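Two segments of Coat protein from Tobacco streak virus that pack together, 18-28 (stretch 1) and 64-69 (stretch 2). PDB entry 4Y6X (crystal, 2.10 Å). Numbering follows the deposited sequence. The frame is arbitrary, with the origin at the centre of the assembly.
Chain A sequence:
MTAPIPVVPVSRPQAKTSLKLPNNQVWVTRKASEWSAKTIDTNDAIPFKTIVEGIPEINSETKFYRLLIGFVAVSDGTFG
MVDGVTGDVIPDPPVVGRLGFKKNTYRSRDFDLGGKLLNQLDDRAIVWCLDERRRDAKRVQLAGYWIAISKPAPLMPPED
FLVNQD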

# COMPACT_ATOMS: atom_id res chain seq x y z
N SER A 18 -15.84 15.52 -13.82
CA SER A 18 -16.37 14.50 -12.88
C SER A 18 -15.25 13.70 -12.22
O SER A 18 -15.55 12.92 -11.33
CB SER A 18 -17.50 13.62 -13.50
OG SER A 18 -17.10 12.75 -14.55
N LEU A 19 -13.97 13.92 -12.60
CA LEU A 19 -12.81 13.58 -11.76
C LEU A 19 -12.23 14.74 -10.96
O LEU A 19 -11.29 14.54 -10.17
CB LEU A 19 -11.67 12.96 -12.56
CG LEU A 19 -12.01 11.71 -13.36
CD1 LEU A 19 -10.78 11.31 -14.15
CD2 LEU A 19 -12.46 10.58 -12.46
N LYS A 20 -12.79 15.92 -11.12
CA LYS A 20 -12.39 17.08 -10.32
C LYS A 20 -13.01 16.98 -8.94
O LYS A 20 -14.13 16.49 -8.78
CB LYS A 20 -12.82 18.35 -11.05
CG LYS A 20 -12.08 18.52 -12.37
CD LYS A 20 -10.59 18.79 -12.17
N LEU A 21 -12.28 17.41 -7.92
CA LEU A 21 -12.81 17.47 -6.53
C LEU A 21 -12.93 18.91 -5.94
O LEU A 21 -12.21 19.78 -6.35
CB LEU A 21 -11.87 16.69 -5.61
CG LEU A 21 -11.77 15.21 -5.95
CD1 LEU A 21 -10.70 14.56 -5.15
CD2 LEU A 21 -13.09 14.50 -5.71
N PRO A 22 -13.79 19.10 -4.92
CA PRO A 22 -13.70 20.34 -4.15
C PRO A 22 -12.31 20.44 -3.53
O PRO A 22 -11.58 19.45 -3.38
CB PRO A 22 -14.74 20.17 -3.04
CG PRO A 22 -15.65 19.09 -3.49
CD PRO A 22 -14.84 18.21 -4.41
N ASN A 23 -11.99 21.64 -3.11
CA ASN A 23 -10.66 21.97 -2.63
C ASN A 23 -10.34 21.36 -1.27
O ASN A 23 -9.19 21.17 -0.92
CB ASN A 23 -10.61 23.50 -2.60
CG ASN A 23 -9.24 24.04 -2.44
OD1 ASN A 23 -8.32 23.65 -3.17
ND2 ASN A 23 -9.07 24.94 -1.48
N ASN A 24 -11.34 20.96 -0.50
CA ASN A 24 -11.09 20.24 0.73
C ASN A 24 -11.06 18.67 0.65
O ASN A 24 -11.07 17.98 1.68
CB ASN A 24 -12.12 20.67 1.74
CG ASN A 24 -13.50 20.24 1.36
OD1 ASN A 24 -13.80 19.98 0.21
ND2 ASN A 24 -14.35 20.14 2.35
N GLN A 25 -10.92 18.13 -0.55
CA GLN A 25 -10.82 16.67 -0.76
C GLN A 25 -9.59 16.33 -1.61
O GLN A 25 -9.21 17.15 -2.39
CB GLN A 25 -12.05 16.22 -1.51
CG GLN A 25 -13.31 16.30 -0.69
CD GLN A 25 -14.53 15.85 -1.47
OE1 GLN A 25 -14.43 15.08 -2.40
NE2 GLN A 25 -15.69 16.32 -1.08
N VAL A 26 -9.06 15.12 -1.49
CA VAL A 26 -8.05 14.59 -2.38
C VAL A 26 -8.40 13.15 -2.79
O VAL A 26 -9.19 12.47 -2.13
CB VAL A 26 -6.64 14.55 -1.75
CG1 VAL A 26 -6.13 15.96 -1.55
CG2 VAL A 26 -6.62 13.77 -0.45
N TRP A 27 -7.77 12.72 -3.87
CA TRP A 27 -7.79 11.36 -4.34
C TRP A 27 -6.68 10.60 -3.70
O TRP A 27 -5.56 11.11 -3.62
CB TRP A 27 -7.60 11.29 -5.85
CG TRP A 27 -8.79 11.75 -6.67
CD1 TRP A 27 -8.88 12.88 -7.43
CD2 TRP A 27 -10.04 11.09 -6.77
NE1 TRP A 27 -10.12 12.92 -8.04
CE2 TRP A 27 -10.86 11.86 -7.61
CE3 TRP A 27 -10.53 9.87 -6.27
CZ2 TRP A 27 -12.13 11.48 -7.94
CZ3 TRP A 27 -11.80 9.52 -6.56
CH2 TRP A 27 -12.59 10.29 -7.42
N VAL A 28 -6.99 9.40 -3.24
CA VAL A 28 -5.99 8.43 -2.91
C VAL A 28 -6.32 7.15 -3.63
O VAL A 28 -7.48 6.95 -4.09
CB VAL A 28 -5.91 8.19 -1.38
CG1 VAL A 28 -5.47 9.48 -0.65
CG2 VAL A 28 -7.20 7.66 -0.83
N PHE A 64 -15.16 10.05 3.79
CA PHE A 64 -15.09 9.40 2.49
C PHE A 64 -16.20 9.92 1.61
O PHE A 64 -17.35 9.92 2.01
CB PHE A 64 -15.26 7.92 2.68
CG PHE A 64 -14.15 7.29 3.37
CD1 PHE A 64 -14.12 7.23 4.75
CD2 PHE A 64 -13.08 6.79 2.66
CE1 PHE A 64 -13.06 6.63 5.42
CE2 PHE A 64 -11.99 6.22 3.31
CZ PHE A 64 -11.98 6.13 4.69
N TYR A 65 -15.85 10.40 0.42
CA TYR A 65 -16.82 10.96 -0.49
C TYR A 65 -17.15 10.15 -1.74
O TYR A 65 -18.29 10.10 -2.13
CB TYR A 65 -16.37 12.32 -0.91
CG TYR A 65 -16.33 13.25 0.29
CD1 TYR A 65 -17.49 13.92 0.74
CD2 TYR A 65 -15.18 13.40 1.01
CE1 TYR A 65 -17.44 14.79 1.86
CE2 TYR A 65 -15.10 14.25 2.11
CZ TYR A 65 -16.23 14.96 2.53
OH TYR A 65 -16.12 15.78 3.60
N ARG A 66 -16.18 9.47 -2.34
CA ARG A 66 -16.43 8.72 -3.59
C ARG A 66 -15.53 7.53 -3.61
O ARG A 66 -14.36 7.62 -3.20
CB ARG A 66 -16.08 9.58 -4.81
CG ARG A 66 -16.87 10.85 -4.90
CD ARG A 66 -16.49 11.73 -6.09
NE ARG A 66 -16.82 11.13 -7.37
CZ ARG A 66 -16.54 11.71 -8.54
NH1 ARG A 66 -15.88 12.88 -8.59
NH2 ARG A 66 -16.84 11.10 -9.69
N LEU A 67 -16.02 6.44 -4.12
CA LEU A 67 -15.19 5.32 -4.47
C LEU A 67 -15.39 5.06 -5.97
O LEU A 67 -16.54 4.89 -6.43
CB LEU A 67 -15.62 4.13 -3.68
CG LEU A 67 -15.01 2.81 -4.18
CD1 LEU A 67 -13.51 2.72 -3.93
CD2 LEU A 67 -15.73 1.69 -3.51
N LEU A 68 -14.31 5.02 -6.72
CA LEU A 68 -14.29 4.69 -8.13
C LEU A 68 -13.72 3.33 -8.33
O LEU A 68 -12.63 3.02 -7.78
CB LEU A 68 -13.41 5.62 -8.92
CG LEU A 68 -13.98 6.97 -9.39
CD1 LEU A 68 -14.90 7.65 -8.45
CD2 LEU A 68 -12.87 7.91 -9.86
N ILE A 69 -14.45 2.49 -9.07
CA ILE A 69 -13.91 1.23 -9.45
C ILE A 69 -14.02 1.01 -10.94
O ILE A 69 -14.95 1.52 -11.62
CB ILE A 69 -14.46 0.09 -8.66
CG1 ILE A 69 -15.89 -0.13 -8.97
CG2 ILE A 69 -14.39 0.29 -7.13
CD1 ILE A 69 -16.09 -1.60 -9.09
O HOH W 1 -16.47 15.03 -6.78

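A single backbone carbonyl takes both terminal nitrogens of an arginine: S18 O accepts hydrogen bonds from R66 NH1 and R66 NH2, each 2.8 Å long. The oxygen lies near the guanidinium plane, between the lines of two roughly parallel N-H bonds, so each bond is bent, to 142°. Arginine suits this place because its long chain reaches from the strand to the carbonyl of S18 and its flat head offers paired donors. W27 CZ2 lies over one face of the guanidinium, 4.1 Å from R66 NH1. A water weakly bridges R66 NH1 (2.9 Å) and K20 O (3.4 Å).

The backbones do not pair as neighbours in a sheet. Strands 25-28 and 64-69 run in broadly the same direction, 39° apart, and their axes come no nearer than 8.9 Å, so side chains must fill the gap. A type I turn from P22 to Q25 leads into the first strand.

There Q25 NE2 sits over one face of the Y65 ring, 3.4 Å from Y65 CG, where the electropositive amide nitrogen meets the electron-rich π cloud. Farther along, L68 CD2 packs against W27 CH2 (3.4 Å) and L19 CD2 (3.7 Å), an apolar cluster suited to leucine's branched end. W27 NE1 also donates to L19 O (2.9 Å), tying the indole to the loop.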